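Local coordinates for protein beta-N-acetylhexosaminidase (Thermotoga neapolitana, PDB 5C0Q) that probably hydrolyses terminal non-reducing N-acetyl-D-hexosamine residues of N-acetyl-beta-D-hexosaminides, as a zinc-binding member of glycoside hydrolase family 3, at residues 256-261 / 282-287; 365-370 / 448-453. All coordinates share one frame; numbering follows the deposited sequence.

Contact 1: 256-261 / 282-287. With ZN (zinc ion), chain V.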
ATOM      1  N   PHE B 256      32.178  18.138  14.249  1.00 17.32           N
ATOM      2  CA  PHE B 256      31.614  19.088  15.171  1.00 18.05           C
ATOM      3  C   PHE B 256      31.133  18.326  16.362  1.00 20.73           C
ATOM      4  O   PHE B 256      30.831  17.163  16.263  1.00 29.11           O
ATOM      5  CB  PHE B 256      30.453  19.873  14.522  1.00 19.15           C
ATOM      6  CG  PHE B 256      30.866  20.672  13.344  1.00 19.44           C
ATOM      7  CD1 PHE B 256      31.001  20.087  12.114  1.00 19.99           C
ATOM      8  CD2 PHE B 256      31.195  21.998  13.475  1.00 20.67           C
ATOM      9  CE1 PHE B 256      31.438  20.818  11.031  1.00 19.62           C
ATOM     10  CE2 PHE B 256      31.609  22.724  12.404  1.00 16.03           C
ATOM     11  CZ  PHE B 256      31.731  22.134  11.179  1.00 17.30           C
ATOM     12  N   SER B 257      31.055  18.980  17.496  1.00 22.73           N
ATOM     13  CA  SER B 257      30.510  18.366  18.679  1.00 21.41           C
ATOM     14  C   SER B 257      29.008  18.500  18.607  1.00 23.09           C
ATOM     15  O   SER B 257      28.489  19.305  17.833  1.00 27.20           O
ATOM     16  CB  SER B 257      31.011  19.058  19.928  1.00 23.96           C
ATOM     17  OG  SER B 257      30.234  20.219  20.147  1.00 29.63           O
ATOM     18  N   VAL B 258      28.313  17.705  19.405  1.00 25.93           N
ATOM     19  CA  VAL B 258      26.870  17.817  19.526  1.00 22.50           C
ATOM     20  C   VAL B 258      26.500  19.245  19.902  1.00 23.37           C
ATOM     21  O   VAL B 258      25.590  19.832  19.353  1.00 29.91           O
ATOM     22  CB  VAL B 258      26.314  16.793  20.564  1.00 17.51           C
ATOM     23  CG1 VAL B 258      24.888  17.132  21.005  1.00 18.12           C
ATOM     24  CG2 VAL B 258      26.407  15.387  20.010  1.00 15.56           C
ATOM     25  N   GLU B 259      27.266  19.832  20.791  1.00 25.60           N
ATOM     26  CA  GLU B 259      26.969  21.170  21.262  1.00 27.37           C
ATOM     27  C   GLU B 259      27.323  22.213  20.182  1.00 25.62           C
ATOM     28  O   GLU B 259      26.646  23.224  20.047  1.00 27.38           O
ATOM     29  CB  GLU B 259      27.726  21.431  22.563  1.00 31.30           C
ATOM     30  CG  GLU B 259      27.584  22.825  23.131  1.00 45.32           C
ATOM     31  CD  GLU B 259      28.466  23.050  24.357  1.00 50.10           C
ATOM     32  OE1 GLU B 259      28.901  24.199  24.586  1.00 48.03           O
ATOM     33  OE2 GLU B 259      28.722  22.077  25.096  1.00 60.53           O
ATOM     34  N   GLU B 260      28.340  21.948  19.371  1.00 26.03           N
ATOM     35  CA  GLU B 260      28.649  22.893  18.311  1.00 24.10           C
ATOM     36  C   GLU B 260      27.532  22.862  17.257  1.00 25.14           C
ATOM     37  O   GLU B 260      27.047  23.909  16.808  1.00 26.67           O
ATOM     38  CB  GLU B 260      30.016  22.586  17.681  1.00 25.83           C
ATOM     39  CG  GLU B 260      31.213  22.841  18.595  1.00 25.84           C
ATOM     40  CD  GLU B 260      32.573  22.490  17.981  1.00 30.31           C
ATOM     41  OE1 GLU B 260      32.779  21.364  17.514  1.00 31.14           O
ATOM     42  OE2 GLU B 260      33.468  23.354  17.970  1.00 42.37           O
ATOM     43  N   ALA B 261      27.059  21.661  16.936  1.00 25.40           N
ATOM     44  CA  ALA B 261      26.076  21.488  15.884  1.00 20.43           C
ATOM     45  C   ALA B 261      24.765  22.130  16.233  1.00 19.31           C
ATOM     46  O   ALA B 261      24.173  22.823  15.428  1.00 24.10           O
ATOM     47  CB  ALA B 261      25.876  20.033  15.588  1.00 20.36           C
ATOM     48  N   PRO B 282      17.719  12.695  24.261  1.00 24.64           N
ATOM     49  CA  PRO B 282      18.090  13.261  25.563  1.00 21.70           C
ATOM     50  C   PRO B 282      19.437  13.994  25.540  1.00 21.34           C
ATOM     51  O   PRO B 282      19.547  15.022  26.166  1.00 26.34           O
ATOM     52  CB  PRO B 282      18.147  12.027  26.468  1.00 19.13           C
ATOM     53  CG  PRO B 282      17.328  11.068  25.831  1.00 17.58           C
ATOM     54  CD  PRO B 282      17.481  11.247  24.384  1.00 22.52           C
ATOM     55  N   VAL B 283      20.444  13.460  24.866  1.00 21.87           N
ATOM     56  CA  VAL B 283      21.697  14.182  24.709  1.00 18.84           C
ATOM     57  C   VAL B 283      21.551  15.532  23.993  1.00 21.79           C
ATOM     58  O   VAL B 283      22.019  16.544  24.477  1.00 29.59           O
ATOM     59  CB  VAL B 283      22.746  13.350  23.994  1.00 19.62           C
ATOM     60  CG1 VAL B 283      23.922  14.209  23.628  1.00 15.42           C
ATOM     61  CG2 VAL B 283      23.211  12.272  24.917  1.00 20.78           C
ATOM     62  N   TYR B 284      20.910  15.553  22.843  1.00 25.92           N
ATOM     63  CA  TYR B 284      20.753  16.799  22.112  1.00 21.82           C
ATOM     64  C   TYR B 284      19.839  17.763  22.816  1.00 20.93           C
ATOM     65  O   TYR B 284      20.061  18.949  22.784  1.00 26.49           O
ATOM     66  CB  TYR B 284      20.209  16.534  20.721  1.00 18.30           C
ATOM     67  CG  TYR B 284      21.221  15.974  19.783  1.00 17.49           C
ATOM     68  CD1 TYR B 284      21.595  14.654  19.863  1.00 16.16           C
ATOM     69  CD2 TYR B 284      21.820  16.777  18.811  1.00 18.03           C
ATOM     70  CE1 TYR B 284      22.513  14.135  19.002  1.00 16.51           C
ATOM     71  CE2 TYR B 284      22.742  16.266  17.947  1.00 15.93           C
ATOM     72  CZ  TYR B 284      23.085  14.939  18.046  1.00 18.41           C
ATOM     73  OH  TYR B 284      23.997  14.390  17.189  1.00 23.07           O
ATOM     74  N   TYR B 285      18.800  17.244  23.438  1.00 20.75           N
ATOM     75  CA  TYR B 285      17.837  18.067  24.135  1.00 22.44           C
ATOM     76  C   TYR B 285      18.517  18.777  25.273  1.00 27.51           C
ATOM     77  O   TYR B 285      18.219  19.923  25.543  1.00 29.73           O
ATOM     78  CB  TYR B 285      16.666  17.228  24.653  1.00 23.58           C
ATOM     79  CG  TYR B 285      15.547  17.994  25.322  1.00 24.75           C
ATOM     80  CD1 TYR B 285      15.642  18.395  26.654  1.00 26.41           C
ATOM     81  CD2 TYR B 285      14.383  18.299  24.623  1.00 20.70           C
ATOM     82  CE1 TYR B 285      14.628  19.089  27.259  1.00 26.02           C
ATOM     83  CE2 TYR B 285      13.351  18.986  25.228  1.00 21.39           C
ATOM     84  CZ  TYR B 285      13.483  19.378  26.541  1.00 24.56           C
ATOM     85  OH  TYR B 285      12.469  20.069  27.135  1.00 28.61           O
ATOM     86  N   GLU B 286      19.406  18.082  25.970  1.00 26.93           N
ATOM     87  CA  GLU B 286      19.982  18.648  27.163  1.00 29.12           C
ATOM     88  C   GLU B 286      21.020  19.661  26.754  1.00 30.77           C
ATOM     89  O   GLU B 286      21.144  20.732  27.333  1.00 33.83           O
ATOM     90  CB  GLU B 286      20.622  17.563  28.016  1.00 34.15           C
ATOM     91  CG  GLU B 286      20.336  17.720  29.487  1.00 47.09           C
ATOM     92  CD  GLU B 286      18.897  17.361  29.813  1.00 52.58           C
ATOM     93  OE1 GLU B 286      18.299  16.566  29.053  1.00 46.65           O
ATOM     94  OE2 GLU B 286      18.352  17.873  30.809  1.00 61.51           O
ATOM     95  N   SER B 287      21.717  19.316  25.687  1.00 29.75           N
ATOM     96  CA  SER B 287      22.677  20.196  25.061  1.00 28.00           C
ATOM     97  C   SER B 287      22.073  21.532  24.649  1.00 28.64           C
ATOM     98  O   SER B 287      22.615  22.579  24.975  1.00 35.91           O
ATOM     99  CB  SER B 287      23.285  19.488  23.871  1.00 23.74           C
ATOM    100  OG  SER B 287      24.103  20.358  23.170  1.00 28.76           O
TER
HETATM  101 ZN    ZN V1008      16.105  17.894  30.821  1.00100.09          ZN
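Val258 and Tyr284 carry the apolar part of this helix-to-helix contact through a CH-pi interaction. The CG1 methyl of Val258 sits 3.8 Å from the centroid of the Tyr284 ring and 13° off its normal, squarely over one face. With chi1 at 164°, Val258 throws CG1 away from its own backbone N and across the ring, while the second branch is left to run further along it, CG2 coming to 3.8 Å from the Tyr284 OH. Both methyls thus share one face, the first near its centre and the second toward the phenol end. Val283 closes the patch from the side, its CG1 lying 4.0 Å from Val258 CG1. Phe9 and Val262 also pack on the tyrosine, so the ring, carried by helix 281-293, is wedged against helix 258-267 and strand 9-13. With only an alanine here instead of Tyr284, both Val258 methyls would probably lose the ring they rest on, opening a gap between the helices.

A polar side chain is used here for close packing: Ser287 OG approaches the backbone of helix 258-267, 3.5 Å from Glu259 CA. Ser287 CB points at the neighbouring helix, and Ser287 CA lies 5.8 Å from Glu259 CA.

The hydrogen bonds and the metal ligands do not bridge the two segments. Ser257 is the N-cap of helix 258-267, its OG accepting from Glu260 N at 2.7 Å. In return Glu260 OE1 receives Ser257 N at 2.9 Å on its anti lone pair, completing a capping box. On helix 281-293, Glu286 OE2 binds a zinc ion 2.2 Å away, together with Lys289 further along. The two helices flank strand 273-275 in sequence, and their packing belongs to the outer helical layer of a TIM barrel, the fold of the N-terminal domain in this family.

Contact 2: 365-370 / 448-453. With ZN (zinc ion), chain N.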
ATOM      1  N   ASP B 365       0.418 -17.082   6.211  1.00 32.14           N
ATOM      2  CA  ASP B 365       1.460 -16.144   6.546  1.00 29.45           C
ATOM      3  C   ASP B 365       1.250 -15.528   7.920  1.00 28.67           C
ATOM      4  O   ASP B 365       2.219 -15.169   8.574  1.00 29.82           O
ATOM      5  CB  ASP B 365       1.571 -15.047   5.494  1.00 38.00           C
ATOM      6  CG  ASP B 365       1.815 -15.594   4.098  1.00 48.96           C
ATOM      7  OD1 ASP B 365       2.046 -16.818   3.963  1.00 43.98           O
ATOM      8  OD2 ASP B 365       1.793 -14.789   3.137  1.00 50.65           O
ATOM      9  N   ASP B 366       0.003 -15.441   8.380  1.00 30.13           N
ATOM     10  CA  ASP B 366      -0.269 -14.902   9.709  1.00 28.12           C
ATOM     11  C   ASP B 366       0.324 -15.819  10.772  1.00 25.98           C
ATOM     12  O   ASP B 366       0.845 -15.364  11.782  1.00 25.48           O
ATOM     13  CB  ASP B 366      -1.775 -14.746   9.955  1.00 27.92           C
ATOM     14  CG  ASP B 366      -2.450 -13.755   9.012  1.00 28.49           C
ATOM     15  OD1 ASP B 366      -1.776 -12.865   8.455  1.00 28.33           O
ATOM     16  OD2 ASP B 366      -3.681 -13.870   8.828  1.00 30.94           O
ATOM     17  N   TYR B 367       0.224 -17.122  10.527  1.00 28.22           N
ATOM     18  CA  TYR B 367       0.782 -18.124  11.427  1.00 23.24           C
ATOM     19  C   TYR B 367       2.308 -18.036  11.482  1.00 21.98           C
ATOM     20  O   TYR B 367       2.874 -18.116  12.538  1.00 24.85           O
ATOM     21  CB  TYR B 367       0.358 -19.554  11.030  1.00 24.26           C
ATOM     22  CG  TYR B 367      -1.129 -19.811  10.998  1.00 25.87           C
ATOM     23  CD1 TYR B 367      -1.996 -19.109  11.803  1.00 24.36           C
ATOM     24  CD2 TYR B 367      -1.654 -20.831  10.223  1.00 28.79           C
ATOM     25  CE1 TYR B 367      -3.347 -19.360  11.781  1.00 25.26           C
ATOM     26  CE2 TYR B 367      -2.997 -21.106  10.219  1.00 23.54           C
ATOM     27  CZ  TYR B 367      -3.840 -20.370  10.989  1.00 26.01           C
ATOM     28  OH  TYR B 367      -5.191 -20.632  10.950  1.00 28.56           O
ATOM     29  N   ASP B 368       2.961 -17.919  10.337  1.00 22.34           N
ATOM     30  CA  ASP B 368       4.409 -17.751  10.281  1.00 22.03           C
ATOM     31  C   ASP B 368       4.933 -16.562  11.112  1.00 21.37           C
ATOM     32  O   ASP B 368       6.053 -16.591  11.574  1.00 23.47           O
ATOM     33  CB  ASP B 368       4.886 -17.575   8.833  1.00 21.59           C
ATOM     34  CG  ASP B 368       4.761 -18.823   8.004  1.00 25.86           C
ATOM     35  OD1 ASP B 368       4.680 -19.936   8.562  1.00 24.54           O
ATOM     36  OD2 ASP B 368       4.755 -18.686   6.761  1.00 29.66           O
ATOM     37  N   LEU B 369       4.135 -15.510  11.255  1.00 21.49           N
ATOM     38  CA  LEU B 369       4.543 -14.304  11.967  1.00 18.74           C
ATOM     39  C   LEU B 369       4.331 -14.323  13.491  1.00 17.86           C
ATOM     40  O   LEU B 369       4.838 -13.468  14.200  1.00 22.58           O
ATOM     41  CB  LEU B 369       3.822 -13.107  11.366  1.00 16.88           C
ATOM     42  CG  LEU B 369       4.533 -12.538  10.142  1.00 22.02           C
ATOM     43  CD1 LEU B 369       3.669 -11.541   9.392  1.00 17.18           C
ATOM     44  CD2 LEU B 369       5.893 -11.934  10.520  1.00 17.15           C
ATOM     45  N   ILE B 370       3.565 -15.271  13.990  1.00 16.16           N
ATOM     46  CA  ILE B 370       3.324 -15.361  15.427  1.00 16.48           C
ATOM     47  C   ILE B 370       4.618 -15.492  16.289  1.00 16.89           C
ATOM     48  O   ILE B 370       4.712 -14.892  17.329  1.00 17.68           O
ATOM     49  CB  ILE B 370       2.348 -16.526  15.737  1.00 17.04           C
ATOM     50  CG1 ILE B 370       0.980 -16.237  15.106  1.00 17.36           C
ATOM     51  CG2 ILE B 370       2.183 -16.724  17.228  1.00 16.42           C
ATOM     52  CD1 ILE B 370      -0.122 -17.274  15.410  1.00 15.98           C
ATOM     53  N   HIS B 448     -10.364 -13.171  17.931  1.00 22.63           N
ATOM     54  CA  HIS B 448     -11.298 -12.940  16.843  1.00 22.80           C
ATOM     55  C   HIS B 448     -10.583 -12.654  15.540  1.00 19.72           C
ATOM     56  O   HIS B 448     -11.203 -12.185  14.604  1.00 23.67           O
ATOM     57  CB  HIS B 448     -12.265 -11.787  17.147  1.00 20.09           C
ATOM     58  CG  HIS B 448     -13.079 -11.981  18.383  1.00 18.65           C
ATOM     59  ND1 HIS B 448     -12.823 -11.307  19.556  1.00 21.61           N
ATOM     60  CD2 HIS B 448     -14.132 -12.790  18.635  1.00 18.61           C
ATOM     61  CE1 HIS B 448     -13.702 -11.675  20.468  1.00 23.65           C
ATOM     62  NE2 HIS B 448     -14.510 -12.568  19.933  1.00 23.02           N
ATOM     63  N   SER B 449      -9.287 -12.949  15.482  1.00 21.42           N
ATOM     64  CA  SER B 449      -8.487 -12.675  14.292  1.00 19.95           C
ATOM     65  C   SER B 449      -7.151 -13.400  14.275  1.00 19.52           C
ATOM     66  O   SER B 449      -6.570 -13.644  15.299  1.00 20.46           O
ATOM     67  CB  SER B 449      -8.246 -11.171  14.188  1.00 17.72           C
ATOM     68  OG  SER B 449      -7.469 -10.847  13.072  1.00 22.55           O
ATOM     69  N   THR B 450      -6.667 -13.732  13.095  1.00 17.50           N
ATOM     70  CA  THR B 450      -5.331 -14.276  12.949  1.00 19.40           C
ATOM     71  C   THR B 450      -4.243 -13.211  12.680  1.00 22.78           C
ATOM     72  O   THR B 450      -3.077 -13.538  12.552  1.00 25.38           O
ATOM     73  CB  THR B 450      -5.276 -15.275  11.812  1.00 20.60           C
ATOM     74  OG1 THR B 450      -5.681 -14.616  10.614  1.00 20.67           O
ATOM     75  CG2 THR B 450      -6.215 -16.431  12.068  1.00 22.18           C
ATOM     76  N   LYS B 451      -4.615 -11.949  12.601  1.00 18.63           N
ATOM     77  CA  LYS B 451      -3.689 -10.938  12.147  1.00 17.16           C
ATOM     78  C   LYS B 451      -2.624 -10.584  13.171  1.00 17.08           C
ATOM     79  O   LYS B 451      -2.900 -10.522  14.368  1.00 20.40           O
ATOM     80  CB  LYS B 451      -4.439  -9.665  11.755  1.00 16.86           C
ATOM     81  CG  LYS B 451      -5.407  -9.855  10.639  1.00 16.64           C
ATOM     82  CD  LYS B 451      -4.762 -10.306   9.403  1.00 13.85           C
ATOM     83  CE  LYS B 451      -5.715 -10.151   8.294  1.00 16.04           C
ATOM     84  NZ  LYS B 451      -5.286 -10.791   7.056  1.00 24.99           N
ATOM     85  N   PRO B 452      -1.401 -10.350  12.690  1.00 14.74           N
ATOM     86  CA  PRO B 452      -0.292  -9.999  13.574  1.00 12.71           C
ATOM     87  C   PRO B 452      -0.632  -8.908  14.583  1.00 13.50           C
ATOM     88  O   PRO B 452      -0.270  -9.080  15.728  1.00 18.38           O
ATOM     89  CB  PRO B 452       0.785  -9.532  12.591  1.00 12.55           C
ATOM     90  CG  PRO B 452       0.533 -10.278  11.377  1.00  9.26           C
ATOM     91  CD  PRO B 452      -0.961 -10.514  11.294  1.00 11.62           C
ATOM     92  N   ILE B 453      -1.364  -7.869  14.210  1.00 14.06           N
ATOM     93  CA  ILE B 453      -1.731  -6.836  15.170  1.00 11.89           C
ATOM     94  C   ILE B 453      -2.628  -7.328  16.325  1.00 15.36           C
ATOM     95  O   ILE B 453      -2.508  -6.834  17.461  1.00 16.92           O
ATOM     96  CB  ILE B 453      -2.387  -5.635  14.448  1.00 10.43           C
ATOM     97  CG1 ILE B 453      -2.677  -4.483  15.403  1.00 13.44           C
ATOM     98  CG2 ILE B 453      -3.660  -6.041  13.739  1.00 12.49           C
ATOM     99  CD1 ILE B 453      -1.515  -3.968  16.187  1.00 14.29           C
TER
HETATM  100 ZN    ZN N1010     -16.433 -13.508  20.899  1.00 48.28          ZN
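The Tyr367 ring is met by Thr450 at an oblique angle, Tyr367 CE1 lying 4.1 Å from Thr450 CG2; the same ring also packs on Val351 and Pro352, at the end of strand 347-352. The second flat group, the Asp366 carboxylate, takes a bond from Thr450 OG1 on the anti side of OD2, with the donor 27° out of the carboxylate plane. Thr450 therefore answers two neighbours on one helix, a ring with its methyl and an acid with its hydroxyl. Both contacts belong to the alpha/beta architecture of the C-terminal domain, where helix 363-377 packs beside the start of helix 452-463 against a mixed sheet.

The Thr450 OG1 to Asp366 OD2 bond measures 2.8 Å. It depends on chi1 of 59°, which sets OG1 between the backbone N and the carbonyl carbon and turns CG2 toward the tyrosine. The other carboxylate oxygen, Asp366 OD1, rests 3.8 Å from Pro452 CD. Lying beside the N-terminus of helix 452-463, the acid would probably gain some favourable electrostatics from the helix end.

Lys451, the N-cap residue, adds a long salt bridge of 3.9 Å from NZ to Asp366 OD2. Its stronger partner is across the dimer interface, where NZ is hydrogen-bonded to Gly67 O of the second subunit. Before it, Ser449 OG accepts from Lys451 N at 3.1 Å in an ST turn. His448 NE2 binds a zinc ion together with Glu334 and with Lys86 of the second subunit, a metal bridge between chains.

One turn along from Asp366, the outer part of the contact is apolar: Leu369 CD1 lies 3.9 Å from Pro452 CG.

The two contacts hold similar elements, a pair of helices touching where at least one of them begins, and illustrate how different chemistry can join them. Contact 1 lies at the surface of the barrel domain, and contact 2 is buried in the C-terminal domain, on the opposite side of the chain's centre, with centres 42 Å apart. Segments 256-261 / 282-287 are joined by van der Waals packing, mainly valine on tyrosine with a serine hydroxyl against backbone, and the polar bonds serve one segment each. In 365-370 / 448-453 a buried acid is bonded across the gap. In each, one segment binds a zinc ion away from the packing, shared with the second subunit only in contact 2.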